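PDB 4Q34: AB hydrolase-1 domain-containing protein from Parabacteroides distasonis, which is probably an esterase of the alpha/beta hydrolase family, although its natural substrate is not known. Local coordinates for residues F37-V42 with I75-R80; P48-H53 with C82-D87; K60-T65 with F299-L304; D67-F72 with L304-V309; V243-D248 with I286-V291. All coordinates share one frame; numbering follows the deposited sequence.

Contact 1: F37-V42 with I75-R80; sequences FYQKPV and IFLRRR
Q39 OE1 accepts a hydrogen bond from Q11 NE2 of the second subunit and, 3.4 Å away, also touches CD2 of L77, while Q39 NE2 is bonded to OE1 of Q11 in its own chain. Between Q39 and L77 themselves no polar bond forms: the extended glutamine and the leucine cross at about a right angle. L77 CG is anti to the backbone N (chi1 -178°), beside the carbonyl carbon, and from there both methyls meet the strand. CD2 takes the amide end of Q39; CD1 packs on the proline, 3.6 Å from P41 CD, and also lies 4.0 Å from Q39 CB. P41 CG then abuts the helix terminus, 3.4 Å from R80 C, where R80, at positive phi, is the C-prime residue of a Schellman motif. R80 itself lays CD 3.8 Å from V42 O, and its NE bonds to G43 O. With no hydrogen bond joining the segments, strand 28-41 and helix 72-78 meet here through van der Waals packing, and the Q39 amide is satisfied at both ends by partners elsewhere.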
# COMPACT_ATOMS: atom_id res chain seq x y z
N PHE A 37 7.88 0.62 -1.67
CA PHE A 37 7.94 2.06 -1.94
C PHE A 37 9.25 2.54 -1.35
O PHE A 37 9.58 2.19 -0.22
CB PHE A 37 6.76 2.78 -1.28
CG PHE A 37 6.79 4.26 -1.48
CD1 PHE A 37 6.30 4.86 -2.62
CD2 PHE A 37 7.28 5.09 -0.46
CE1 PHE A 37 6.34 6.26 -2.79
CE2 PHE A 37 7.31 6.47 -0.62
CZ PHE A 37 6.83 7.05 -1.77
N TYR A 38 10.00 3.35 -2.10
CA TYR A 38 11.31 3.76 -1.65
C TYR A 38 11.52 5.24 -1.83
O TYR A 38 10.94 5.88 -2.71
CB TYR A 38 12.43 2.97 -2.37
CG TYR A 38 12.66 3.46 -3.79
CD1 TYR A 38 11.88 2.98 -4.85
CD2 TYR A 38 13.59 4.47 -4.07
CE1 TYR A 38 12.05 3.46 -6.14
CE2 TYR A 38 13.75 4.95 -5.35
CZ TYR A 38 12.97 4.45 -6.38
OH TYR A 38 13.17 4.93 -7.66
N GLN A 39 12.38 5.79 -0.98
CA GLN A 39 12.79 7.19 -1.15
C GLN A 39 14.27 7.29 -0.89
O GLN A 39 14.77 6.72 0.09
CB GLN A 39 12.02 8.05 -0.12
CG GLN A 39 10.52 8.03 -0.28
CD GLN A 39 9.82 8.96 0.67
OE1 GLN A 39 9.75 8.71 1.89
NE2 GLN A 39 9.22 9.99 0.12
N LYS A 40 14.98 7.99 -1.79
CA LYS A 40 16.41 8.23 -1.68
C LYS A 40 16.60 9.72 -1.39
O LYS A 40 16.15 10.56 -2.18
CB LYS A 40 17.13 7.92 -3.00
CG LYS A 40 16.86 6.53 -3.52
CD LYS A 40 17.94 6.08 -4.50
CE LYS A 40 17.61 4.69 -5.06
NZ LYS A 40 18.41 4.36 -6.27
N PRO A 41 17.19 10.05 -0.26
CA PRO A 41 17.49 11.45 0.05
C PRO A 41 18.69 11.98 -0.70
O PRO A 41 19.56 11.21 -1.15
CB PRO A 41 17.75 11.44 1.54
CG PRO A 41 18.32 10.07 1.82
CD PRO A 41 17.72 9.14 0.77
N VAL A 42 18.72 13.29 -0.86
CA VAL A 42 19.93 13.97 -1.27
C VAL A 42 21.04 13.62 -0.30
O VAL A 42 20.84 13.63 0.92
CB VAL A 42 19.73 15.49 -1.34
CG1 VAL A 42 21.05 16.24 -1.59
CG2 VAL A 42 18.75 15.84 -2.45
N ILE A 75 11.73 9.67 9.64
CA ILE A 75 12.85 9.94 10.53
C ILE A 75 14.19 9.53 9.89
O ILE A 75 15.16 10.29 9.92
CB ILE A 75 12.67 9.21 11.86
CG1 ILE A 75 11.51 9.82 12.62
CG2 ILE A 75 13.97 9.25 12.72
CD1 ILE A 75 11.00 8.97 13.77
N PHE A 76 14.25 8.34 9.31
CA PHE A 76 15.50 7.87 8.71
C PHE A 76 15.79 8.49 7.36
O PHE A 76 16.95 8.67 7.04
CB PHE A 76 15.60 6.34 8.74
CG PHE A 76 15.91 5.85 10.13
CD1 PHE A 76 17.21 5.94 10.62
CD2 PHE A 76 14.89 5.50 10.99
CE1 PHE A 76 17.50 5.59 11.91
CE2 PHE A 76 15.16 5.14 12.33
CZ PHE A 76 16.47 5.20 12.78
N LEU A 77 14.75 8.88 6.62
CA LEU A 77 14.95 9.65 5.39
C LEU A 77 15.58 10.99 5.73
O LEU A 77 16.52 11.43 5.05
CB LEU A 77 13.60 9.86 4.69
CG LEU A 77 13.68 10.61 3.36
CD1 LEU A 77 14.54 9.84 2.37
CD2 LEU A 77 12.26 10.82 2.83
N ARG A 78 15.10 11.62 6.79
CA ARG A 78 15.66 12.91 7.24
C ARG A 78 17.13 12.79 7.66
O ARG A 78 17.93 13.73 7.48
CB ARG A 78 14.81 13.50 8.37
CG ARG A 78 15.24 14.90 8.73
CD ARG A 78 14.26 15.53 9.70
NE ARG A 78 12.98 15.81 9.04
CZ ARG A 78 11.85 15.17 9.29
NH1 ARG A 78 11.79 14.26 10.25
NH2 ARG A 78 10.76 15.50 8.60
N ARG A 79 17.49 11.64 8.17
CA ARG A 79 18.85 11.31 8.58
C ARG A 79 19.74 10.80 7.44
O ARG A 79 20.83 10.28 7.67
CB ARG A 79 18.78 10.29 9.71
CG ARG A 79 18.12 10.87 10.96
CD ARG A 79 17.96 9.89 12.11
NE ARG A 79 17.20 10.56 13.18
CZ ARG A 79 17.24 10.25 14.47
NH1 ARG A 79 17.98 9.23 14.92
NH2 ARG A 79 16.50 10.97 15.31
N ARG A 80 19.22 10.94 6.23
CA ARG A 80 19.92 10.71 4.97
C ARG A 80 20.11 9.26 4.58
O ARG A 80 21.04 8.96 3.85
CB ARG A 80 21.24 11.47 4.92
CG ARG A 80 21.07 12.98 5.04
CD ARG A 80 22.28 13.74 4.46
NE ARG A 80 23.45 12.86 4.32
CZ ARG A 80 24.40 12.66 5.24
NH1 ARG A 80 24.38 13.30 6.41
NH2 ARG A 80 25.38 11.82 4.98

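Contact 2: P48-H53 with C82-D87; sequences PLVFAH and CVYLVD
Strands 49-52 and 83-87 run parallel, axes 4.8 Å apart and 19° askew, and pair from L49 with V83 to F51 with L85 through the bonds L49 N to C82 O, Y84 N to L49 O and F51 N to Y84 O. Beyond F51 the ladder opens, and a water donates to both F51 O and V86 O, each at 2.7 Å, while accepting a weak bond from H53 N. F51 has CG anti to the carbonyl carbon, beside the backbone N (chi1 -66°), and its CE2 lies 3.4 Å from V83 CG1. The ring is oblique to that methyl and also packs against F72 of helix 72-78. These strands and that helix form a beta-alpha-beta crossover of the alpha/beta hydrolase sheet, in which the turn after the strand corresponding to 49-52 commonly helps to build the oxyanion hole. V50 and Y84 share the other face: V50 CG2 approaches Y84 CB, and V50 CG1 reaches V86 CG2 at 4.1 Å, with helix 153-167 packing on V50 and V86. P48 CB, just before the strand, meets Y84 CE1 at 3.7 Å. H53 presents its ring edge to the backbone, CD2 lying 3.2 Å from V86 O, while H53 NE2 is hydrogen-bonded to Q88 N.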
# COMPACT_ATOMS: atom_id res chain seq x y z
N PRO A 48 21.24 1.29 2.16
CA PRO A 48 19.85 1.54 2.36
C PRO A 48 19.31 0.75 3.56
O PRO A 48 19.89 -0.29 3.92
CB PRO A 48 19.20 1.02 1.07
CG PRO A 48 20.18 0.02 0.52
CD PRO A 48 21.51 0.58 0.89
N LEU A 49 18.23 1.26 4.12
CA LEU A 49 17.44 0.56 5.12
C LEU A 49 16.18 -0.06 4.49
O LEU A 49 15.43 0.62 3.80
CB LEU A 49 17.06 1.52 6.24
CG LEU A 49 18.17 2.32 6.86
CD1 LEU A 49 17.61 3.20 7.94
CD2 LEU A 49 19.26 1.42 7.43
N VAL A 50 15.97 -1.36 4.73
CA VAL A 50 14.81 -2.09 4.27
C VAL A 50 14.01 -2.51 5.50
O VAL A 50 14.56 -3.11 6.41
CB VAL A 50 15.24 -3.32 3.46
CG1 VAL A 50 14.02 -4.13 3.06
CG2 VAL A 50 16.11 -2.92 2.27
N PHE A 51 12.72 -2.16 5.50
CA PHE A 51 11.86 -2.39 6.64
C PHE A 51 10.85 -3.49 6.40
O PHE A 51 10.12 -3.43 5.39
CB PHE A 51 11.15 -1.08 7.01
CG PHE A 51 12.07 0.01 7.49
CD1 PHE A 51 12.41 0.12 8.82
CD2 PHE A 51 12.59 0.92 6.63
CE1 PHE A 51 13.25 1.11 9.28
CE2 PHE A 51 13.43 1.92 7.07
CZ PHE A 51 13.77 2.02 8.39
N ALA A 52 10.78 -4.44 7.31
CA ALA A 52 9.85 -5.58 7.22
C ALA A 52 8.89 -5.69 8.42
O ALA A 52 9.32 -5.90 9.57
CB ALA A 52 10.63 -6.89 7.13
N HIS A 53 7.62 -5.62 8.14
CA HIS A 53 6.54 -5.72 9.13
C HIS A 53 6.30 -7.16 9.59
O HIS A 53 6.86 -8.13 9.02
CB HIS A 53 5.27 -5.17 8.49
CG HIS A 53 4.84 -5.94 7.29
ND1 HIS A 53 4.18 -7.14 7.40
CD2 HIS A 53 5.05 -5.75 5.97
CE1 HIS A 53 3.95 -7.62 6.19
NE2 HIS A 53 4.47 -6.80 5.31
N CYS A 82 18.55 6.08 2.46
CA CYS A 82 17.55 5.52 1.55
C CYS A 82 16.68 4.58 2.33
O CYS A 82 17.21 3.74 3.07
CB CYS A 82 18.16 4.76 0.37
SG CYS A 82 19.24 5.77 -0.64
N VAL A 83 15.38 4.72 2.18
CA VAL A 83 14.45 3.92 2.93
C VAL A 83 13.54 3.16 1.95
O VAL A 83 12.90 3.78 1.10
CB VAL A 83 13.60 4.77 3.89
CG1 VAL A 83 12.48 3.97 4.47
CG2 VAL A 83 14.45 5.41 4.99
N TYR A 84 13.43 1.84 2.16
CA TYR A 84 12.59 0.95 1.40
C TYR A 84 11.54 0.37 2.33
O TYR A 84 11.86 -0.35 3.26
CB TYR A 84 13.42 -0.19 0.77
CG TYR A 84 14.30 0.27 -0.32
CD1 TYR A 84 15.44 0.99 -0.05
CD2 TYR A 84 13.97 0.01 -1.67
CE1 TYR A 84 16.26 1.46 -1.09
CE2 TYR A 84 14.78 0.47 -2.70
CZ TYR A 84 15.90 1.20 -2.41
OH TYR A 84 16.67 1.63 -3.45
N LEU A 85 10.29 0.74 2.11
CA LEU A 85 9.17 0.20 2.90
C LEU A 85 8.52 -0.91 2.09
O LEU A 85 8.23 -0.72 0.90
CB LEU A 85 8.13 1.30 3.20
CG LEU A 85 8.38 2.37 4.30
CD1 LEU A 85 7.09 2.82 4.94
CD2 LEU A 85 9.34 1.91 5.39
N VAL A 86 8.19 -2.04 2.72
CA VAL A 86 7.74 -3.20 1.98
C VAL A 86 6.40 -3.69 2.51
O VAL A 86 6.17 -3.68 3.74
CB VAL A 86 8.81 -4.34 2.07
CG1 VAL A 86 8.37 -5.55 1.26
CG2 VAL A 86 10.21 -3.83 1.63
N ASP A 87 5.52 -4.12 1.59
CA ASP A 87 4.41 -5.01 1.89
C ASP A 87 4.82 -6.39 1.33
O ASP A 87 5.05 -6.56 0.12
CB ASP A 87 3.15 -4.57 1.24
CG ASP A 87 2.73 -3.18 1.66
OD1 ASP A 87 2.86 -2.76 2.83
OD2 ASP A 87 2.17 -2.47 0.77
O HOH W 1 7.46 -3.23 6.03

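Contact 3: K60-T65 with F299-L304; sequences KTWETT and FPMSDL
M301, a selenomethionine, starts against the indole of W62, its CB 4.0 Å from W62 CZ3. CG stands between the backbone N and the carbonyl carbon (chi1 74°), which puts it 3.7 Å from W62 CE3 and also 3.6 Å from T61 O. The chain then bends at both further torsions: the selenium passes T61 CG2 at 3.9 Å, and CE folds back to the indole, 3.9 Å from W62 CH2. The selenium lies 5.0 Å from the centroid of the six-membered ring, 25° off its normal, an oblique Met-aromatic contact. T61 CG2 itself sits above one face of the same indole, offset toward the rim. Here the loop after strand 49-52 meets the loop between strand 283-287 and helix 306-319; in alpha/beta hydrolases the loop following the last strand usually carries the catalytic histidine, probably so here too, though no catalytic residue is established. H175, ending strand 170-175, touches T61, W62 and M301, and F299 meets its ring edge-to-face. A water donates to T61 O and is hydrogen-bonded to S302 OG at 2.6 Å. T65 packs by its methyl, CG2 being 3.4 Å from S302 O, whereas its OG1 turns to D67 OD1 and R69 N.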
# COMPACT_ATOMS: atom_id res chain seq x y z
N LYS A 60 2.68 0.35 6.94
CA LYS A 60 2.22 1.34 7.91
C LYS A 60 2.86 1.22 9.30
O LYS A 60 3.01 2.22 10.01
CB LYS A 60 0.69 1.28 7.98
CG LYS A 60 -0.06 2.25 8.85
CD LYS A 60 0.35 3.68 8.74
CE LYS A 60 -0.82 4.63 8.91
NZ LYS A 60 -0.59 5.61 9.96
N THR A 61 3.31 0.01 9.65
CA THR A 61 4.14 -0.23 10.82
C THR A 61 5.17 0.86 11.04
O THR A 61 5.40 1.28 12.13
CB THR A 61 4.88 -1.56 10.70
OG1 THR A 61 3.91 -2.61 10.56
CG2 THR A 61 5.77 -1.82 11.89
N TRP A 62 5.79 1.27 9.95
CA TRP A 62 6.91 2.18 9.94
C TRP A 62 6.60 3.58 9.45
O TRP A 62 7.51 4.40 9.34
CB TRP A 62 7.97 1.60 8.96
CG TRP A 62 8.27 0.17 9.14
CD1 TRP A 62 7.81 -0.86 8.38
CD2 TRP A 62 9.10 -0.40 10.15
NE1 TRP A 62 8.29 -2.05 8.88
CE2 TRP A 62 9.07 -1.80 9.97
CE3 TRP A 62 9.84 0.13 11.22
CZ2 TRP A 62 9.82 -2.67 10.78
CZ3 TRP A 62 10.60 -0.72 12.00
CH2 TRP A 62 10.55 -2.11 11.81
N GLU A 63 5.34 3.86 9.11
CA GLU A 63 4.92 5.14 8.57
C GLU A 63 4.39 6.04 9.72
O GLU A 63 4.84 5.94 10.85
CB GLU A 63 3.87 4.93 7.47
CG GLU A 63 4.38 4.05 6.34
CD GLU A 63 3.30 3.60 5.33
OE1 GLU A 63 2.13 4.01 5.48
OE2 GLU A 63 3.66 2.86 4.36
N THR A 64 3.45 6.91 9.43
CA THR A 64 2.86 7.75 10.46
C THR A 64 2.35 6.89 11.60
O THR A 64 1.73 5.82 11.39
CB THR A 64 1.70 8.62 9.89
OG1 THR A 64 2.17 9.31 8.71
CG2 THR A 64 1.22 9.62 10.88
N THR A 65 2.63 7.34 12.82
CA THR A 65 2.18 6.62 14.02
C THR A 65 0.66 6.73 14.12
O THR A 65 0.02 7.61 13.52
CB THR A 65 2.87 7.19 15.28
OG1 THR A 65 2.32 8.48 15.64
CG2 THR A 65 4.36 7.29 15.10
N PHE A 299 5.29 -2.19 19.61
CA PHE A 299 5.70 -1.34 18.46
C PHE A 299 6.55 -0.13 18.88
O PHE A 299 6.08 1.01 18.79
CB PHE A 299 4.50 -0.78 17.71
CG PHE A 299 3.69 -1.77 16.97
CD1 PHE A 299 2.88 -2.66 17.63
CD2 PHE A 299 3.62 -1.76 15.60
CE1 PHE A 299 2.12 -3.57 16.95
CE2 PHE A 299 2.83 -2.65 14.90
CZ PHE A 299 2.08 -3.58 15.60
N PRO A 300 7.78 -0.37 19.32
CA PRO A 300 8.57 0.78 19.79
C PRO A 300 8.85 1.83 18.74
O PRO A 300 9.00 3.01 19.07
CB PRO A 300 9.89 0.13 20.24
CG PRO A 300 9.54 -1.28 20.55
CD PRO A 300 8.48 -1.64 19.56
N MSE A 301 8.87 1.41 17.48
CA MSE A 301 9.08 2.34 16.36
C MSE A 301 7.99 3.33 16.18
O MSE A 301 8.22 4.33 15.51
CB MSE A 301 9.36 1.57 15.02
CG MSE A 301 8.13 0.90 14.38
SE MSE A 301 7.31 -0.59 15.31
CE MSE A 301 8.80 -1.77 15.26
N SER A 302 6.78 3.10 16.72
CA SER A 302 5.66 4.07 16.56
C SER A 302 5.15 4.63 17.90
O SER A 302 4.21 5.41 17.94
CB SER A 302 4.50 3.48 15.74
OG SER A 302 3.99 2.26 16.29
N ASP A 303 5.78 4.19 18.98
CA ASP A 303 5.43 4.67 20.32
C ASP A 303 5.73 6.18 20.48
O ASP A 303 6.43 6.77 19.66
CB ASP A 303 6.21 3.89 21.37
CG ASP A 303 5.65 2.49 21.63
OD1 ASP A 303 4.50 2.16 21.25
OD2 ASP A 303 6.41 1.70 22.23
N LEU A 304 5.25 6.78 21.57
CA LEU A 304 5.43 8.22 21.82
C LEU A 304 6.87 8.64 21.88
O LEU A 304 7.16 9.79 21.53
CB LEU A 304 4.72 8.66 23.10
CG LEU A 304 3.19 8.54 23.03
CD1 LEU A 304 2.62 8.81 24.43
CD2 LEU A 304 2.58 9.51 22.03
O HOH W 2 3.21 1.32 13.94

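Contact 4: D67-F72 with L304-V309; sequences DGREGF and LNNIEV
Hydrogen bonds between N306 and the 67-72 loop form the polar part of the contact. N306 ND2 donates to E70 O at 3.0 Å, nearly straight (168°) and in the carbonyl plane on a lone pair; a second bond, to M301 O, helps to fix the amide. A water also donates to E70 O and, weakly, to N306 OD1. R69 NH1 adds a weak bond to N306 OD1, bent to 122°, with the guanidinium and amide planes 79° apart. Among the charges, R69 grips D67 side-on, NE to OD2 at 2.7 Å and NH2 to OD1 at 2.9 Å; D67 OD1 also bonds T65 OG1, R69 NH2 also bonds S302 O, and E70 pairs outward with R78. Packing completes the set. L304 CA lies 3.3 Å above one face of the R69 guanidinium, and L304 CD2 touches D67 OD2 at 3.5 Å. F72 points CZ at V309 CG1, 4.1 Å away, with N306 O at its ring edge. This is loop-to-helix packing of the alpha/beta hydrolase fold, an asparagine amide of C-terminal helix 306-319 bonding the backbone that leads into helix 72-78.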
# COMPACT_ATOMS: atom_id res chain seq x y z
N ASP A 67 -1.21 8.00 16.32
CA ASP A 67 -1.58 9.30 16.83
C ASP A 67 -1.12 10.47 15.97
O ASP A 67 -1.32 11.63 16.36
CB ASP A 67 -1.08 9.48 18.25
CG ASP A 67 0.42 9.40 18.38
OD1 ASP A 67 1.06 8.44 17.89
OD2 ASP A 67 0.98 10.33 19.00
N GLY A 68 -0.55 10.20 14.80
CA GLY A 68 -0.29 11.21 13.82
C GLY A 68 1.11 11.80 13.74
O GLY A 68 1.31 12.79 13.04
N ARG A 69 2.09 11.18 14.40
CA ARG A 69 3.48 11.65 14.45
C ARG A 69 4.30 10.94 13.39
O ARG A 69 3.90 9.91 12.82
CB ARG A 69 4.11 11.40 15.84
CG ARG A 69 3.53 12.28 16.93
CD ARG A 69 4.05 11.88 18.30
NE ARG A 69 3.63 10.52 18.55
CZ ARG A 69 4.40 9.43 18.49
NH1 ARG A 69 5.71 9.50 18.30
NH2 ARG A 69 3.84 8.26 18.69
N GLU A 70 5.48 11.47 13.09
CA GLU A 70 6.34 10.82 12.10
C GLU A 70 6.85 9.49 12.60
O GLU A 70 7.19 9.34 13.79
CB GLU A 70 7.54 11.72 11.79
CG GLU A 70 7.15 12.97 11.03
CD GLU A 70 8.41 13.61 10.48
OE1 GLU A 70 9.43 13.59 11.21
OE2 GLU A 70 8.40 14.02 9.31
N GLY A 71 6.91 8.52 11.68
CA GLY A 71 7.55 7.26 11.90
C GLY A 71 8.91 7.16 11.26
O GLY A 71 9.48 8.15 10.73
N PHE A 72 9.46 5.94 11.31
CA PHE A 72 10.80 5.66 10.84
C PHE A 72 10.99 6.00 9.35
O PHE A 72 12.08 6.38 8.94
CB PHE A 72 11.17 4.18 11.09
CG PHE A 72 11.66 3.90 12.49
CD1 PHE A 72 11.49 4.81 13.53
CD2 PHE A 72 12.35 2.73 12.77
CE1 PHE A 72 11.95 4.52 14.82
CE2 PHE A 72 12.82 2.44 14.04
CZ PHE A 72 12.64 3.36 15.06
N LEU A 304 5.25 6.78 21.57
CA LEU A 304 5.43 8.22 21.82
C LEU A 304 6.87 8.64 21.88
O LEU A 304 7.16 9.79 21.53
CB LEU A 304 4.72 8.66 23.10
CG LEU A 304 3.19 8.54 23.03
CD1 LEU A 304 2.62 8.81 24.43
CD2 LEU A 304 2.58 9.51 22.03
N ASN A 305 7.76 7.74 22.31
CA ASN A 305 9.20 8.05 22.42
C ASN A 305 9.99 7.48 21.24
O ASN A 305 11.16 7.13 21.39
CB ASN A 305 9.76 7.49 23.74
CG ASN A 305 9.64 5.98 23.85
OD1 ASN A 305 8.99 5.32 23.03
ND2 ASN A 305 10.32 5.40 24.83
N ASN A 306 9.34 7.35 20.10
CA ASN A 306 9.98 6.67 18.97
C ASN A 306 11.23 7.38 18.44
O ASN A 306 12.10 6.75 17.85
CB ASN A 306 9.01 6.33 17.85
CG ASN A 306 8.49 7.54 17.08
OD1 ASN A 306 8.48 8.66 17.55
ND2 ASN A 306 8.06 7.29 15.84
N ILE A 307 11.32 8.69 18.68
CA ILE A 307 12.55 9.39 18.28
C ILE A 307 13.73 8.87 19.11
O ILE A 307 14.83 8.67 18.62
CB ILE A 307 12.38 10.93 18.34
CG1 ILE A 307 11.34 11.39 17.30
CG2 ILE A 307 13.74 11.61 18.15
CD1 ILE A 307 10.89 12.84 17.39
N GLU A 308 13.53 8.71 20.41
CA GLU A 308 14.55 8.14 21.28
C GLU A 308 14.87 6.71 20.83
O GLU A 308 16.02 6.29 20.88
CB GLU A 308 14.09 8.14 22.75
CG GLU A 308 13.75 9.53 23.29
CD GLU A 308 13.28 9.50 24.74
OE1 GLU A 308 14.00 8.97 25.60
OE2 GLU A 308 12.18 10.02 25.02
N VAL A 309 13.84 5.97 20.39
CA VAL A 309 14.05 4.58 19.91
C VAL A 309 14.93 4.66 18.63
O VAL A 309 15.91 3.92 18.50
CB VAL A 309 12.71 3.89 19.66
CG1 VAL A 309 12.91 2.52 19.06
CG2 VAL A 309 11.88 3.76 20.97
O HOH W 3 8.20 11.28 15.39

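Contact 5: V243-D248 with I286-V291; sequences VIYYGD and IHLPEV
H287 turns an edge of its imidazole to the backbone of G247: G247 O lies in the ring plane, 2.9 Å from H287 NE2 and 3.0 Å from H287 CD2. H287 CG is anti to its own backbone N (chi1 -178°), beside the carbonyl carbon, and from there the ring edge reaches that oxygen. The other nitrogen is tied down within its segment, ND1 donating to E290 OE2 at 2.8 Å, 164° at the hydrogen. The carboxylate is met on its anti side, 34° out of plane. P289 CD sits over one face of the imidazole, offset toward the rim, and a water joins H287 NE2 to D248 OD1. Preceding this turn, strands 242-246 and 283-287 pair in parallel, the two strands of a beta-alpha-beta unit with helix 257-277; in alpha/beta hydrolases the catalytic acid commonly follows the strand corresponding to 242-246. I286 N donates to I244 O, Y246 N to I286 O, and L288 N to Y246 O at 2.8 Å, the last extending the ladder into the 3-10 turn 288-290. Y245 and I286 run alongside each other in one direction, I286 CD1 3.8 Å from Y245 CE1, while the Y245 ring stacks on Y198. D248 lays its carboxylate on the proline, CG 3.5 Å from P289 CG, with OD2 bonded to G295 N. Because E290, the water and G247 O all meet the ring near its plane, and P289 covers part of a face, the imidazole's rotation is probably well fixed.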
# COMPACT_ATOMS: atom_id res chain seq x y z
N VAL A 243 21.18 -6.70 16.10
CA VAL A 243 20.64 -6.11 17.34
C VAL A 243 19.14 -6.46 17.44
O VAL A 243 18.43 -6.47 16.47
CB VAL A 243 20.94 -4.58 17.47
CG1 VAL A 243 20.20 -3.77 16.40
CG2 VAL A 243 20.53 -4.04 18.84
N ILE A 244 18.69 -6.72 18.66
CA ILE A 244 17.32 -7.10 18.96
C ILE A 244 16.83 -6.20 20.09
O ILE A 244 17.55 -6.08 21.08
CB ILE A 244 17.27 -8.57 19.36
CG1 ILE A 244 17.59 -9.46 18.14
CG2 ILE A 244 15.90 -8.95 19.89
CD1 ILE A 244 18.06 -10.84 18.53
N TYR A 245 15.65 -5.58 19.92
CA TYR A 245 15.05 -4.70 20.93
C TYR A 245 13.74 -5.26 21.46
O TYR A 245 12.90 -5.73 20.68
CB TYR A 245 14.79 -3.29 20.38
CG TYR A 245 16.00 -2.58 19.84
CD1 TYR A 245 16.86 -1.89 20.67
CD2 TYR A 245 16.27 -2.58 18.48
CE1 TYR A 245 17.99 -1.24 20.18
CE2 TYR A 245 17.37 -1.90 17.97
CZ TYR A 245 18.24 -1.25 18.83
OH TYR A 245 19.32 -0.58 18.30
N TYR A 246 13.56 -5.23 22.78
CA TYR A 246 12.28 -5.52 23.41
C TYR A 246 11.87 -4.36 24.29
O TYR A 246 12.69 -3.76 25.00
CB TYR A 246 12.30 -6.84 24.25
CG TYR A 246 12.25 -8.08 23.40
CD1 TYR A 246 11.05 -8.63 23.00
CD2 TYR A 246 13.42 -8.67 22.96
CE1 TYR A 246 11.02 -9.74 22.16
CE2 TYR A 246 13.39 -9.79 22.11
CZ TYR A 246 12.21 -10.30 21.72
OH TYR A 246 12.19 -11.40 20.88
N GLY A 247 10.58 -4.08 24.28
CA GLY A 247 10.01 -3.03 25.13
C GLY A 247 9.66 -3.47 26.55
O GLY A 247 10.28 -4.38 27.12
N ASP A 248 8.63 -2.81 27.08
CA ASP A 248 8.34 -2.84 28.53
C ASP A 248 7.05 -3.59 28.80
O ASP A 248 6.42 -4.12 27.89
CB ASP A 248 8.22 -1.37 28.98
CG ASP A 248 8.58 -1.16 30.43
OD1 ASP A 248 8.69 -2.15 31.18
OD2 ASP A 248 8.74 0.03 30.79
N ILE A 286 18.83 -5.77 23.56
CA ILE A 286 18.57 -4.60 24.40
C ILE A 286 17.13 -4.60 24.88
O ILE A 286 16.20 -4.62 24.07
CB ILE A 286 18.88 -3.33 23.62
CG1 ILE A 286 20.40 -3.22 23.46
CG2 ILE A 286 18.33 -2.11 24.34
CD1 ILE A 286 20.85 -2.23 22.44
N HIS A 287 16.95 -4.59 26.19
CA HIS A 287 15.65 -4.47 26.78
C HIS A 287 15.54 -3.01 27.14
O HIS A 287 16.27 -2.49 28.00
CB HIS A 287 15.55 -5.37 28.02
CG HIS A 287 14.20 -5.35 28.67
ND1 HIS A 287 14.04 -5.56 30.02
CD2 HIS A 287 12.96 -5.10 28.19
CE1 HIS A 287 12.77 -5.46 30.34
NE2 HIS A 287 12.09 -5.19 29.25
N LEU A 288 14.62 -2.33 26.46
CA LEU A 288 14.64 -0.88 26.44
C LEU A 288 14.64 -0.22 27.85
O LEU A 288 15.36 0.73 28.05
CB LEU A 288 13.53 -0.36 25.54
CG LEU A 288 13.64 -0.64 24.02
CD1 LEU A 288 12.40 -0.21 23.23
CD2 LEU A 288 14.83 0.14 23.54
N PRO A 289 13.88 -0.73 28.81
CA PRO A 289 13.89 -0.06 30.14
C PRO A 289 15.24 -0.07 30.81
O PRO A 289 15.60 0.86 31.56
CB PRO A 289 12.90 -0.89 30.97
CG PRO A 289 12.00 -1.49 29.97
CD PRO A 289 12.78 -1.69 28.70
N GLU A 290 16.02 -1.10 30.51
CA GLU A 290 17.35 -1.19 31.06
C GLU A 290 18.35 -0.21 30.42
O GLU A 290 19.44 -0.02 30.96
CB GLU A 290 17.82 -2.65 30.99
CG GLU A 290 16.90 -3.60 31.79
CD GLU A 290 17.27 -5.06 31.56
OE1 GLU A 290 18.47 -5.35 31.48
OE2 GLU A 290 16.37 -5.91 31.45
N VAL A 291 17.97 0.46 29.33
CA VAL A 291 18.80 1.57 28.76
C VAL A 291 18.09 2.94 28.86
O VAL A 291 18.41 3.88 28.11
CB VAL A 291 19.30 1.29 27.32
CG1 VAL A 291 20.17 0.04 27.30
CG2 VAL A 291 18.15 1.14 26.32
O HOH W 4 9.60 -5.17 30.98

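Contacts 1, 2 and 5 belong to one sheet: contact 1 packs a helix on strand 28-41, which bonds to strand 83-87 of contact 2 (F37 O to L85 N, 2.8 Å), while contact 5 lies 22 Å from contact 2, centre to centre. Contacts 3 and 4, centres 6 Å apart and sharing L304, are adjoining parts of one interface, linked by a probable hydrogen bond, R69 NH2 to S302 O, 3.0 Å. Contact 3 reaches contact 2 through F51 CD1 and W62 CE3, 3.5 Å apart, and contact 5 through P300 CB and L288 CD1. It probably borders the catalytic region: H175 ends the strand that in this family leads into the nucleophile elbow, and H53 begins the turn that commonly forms the oxyanion hole. A salt bridge, R78 NH1 to E70 OE1, ties contact 1 to contact 4.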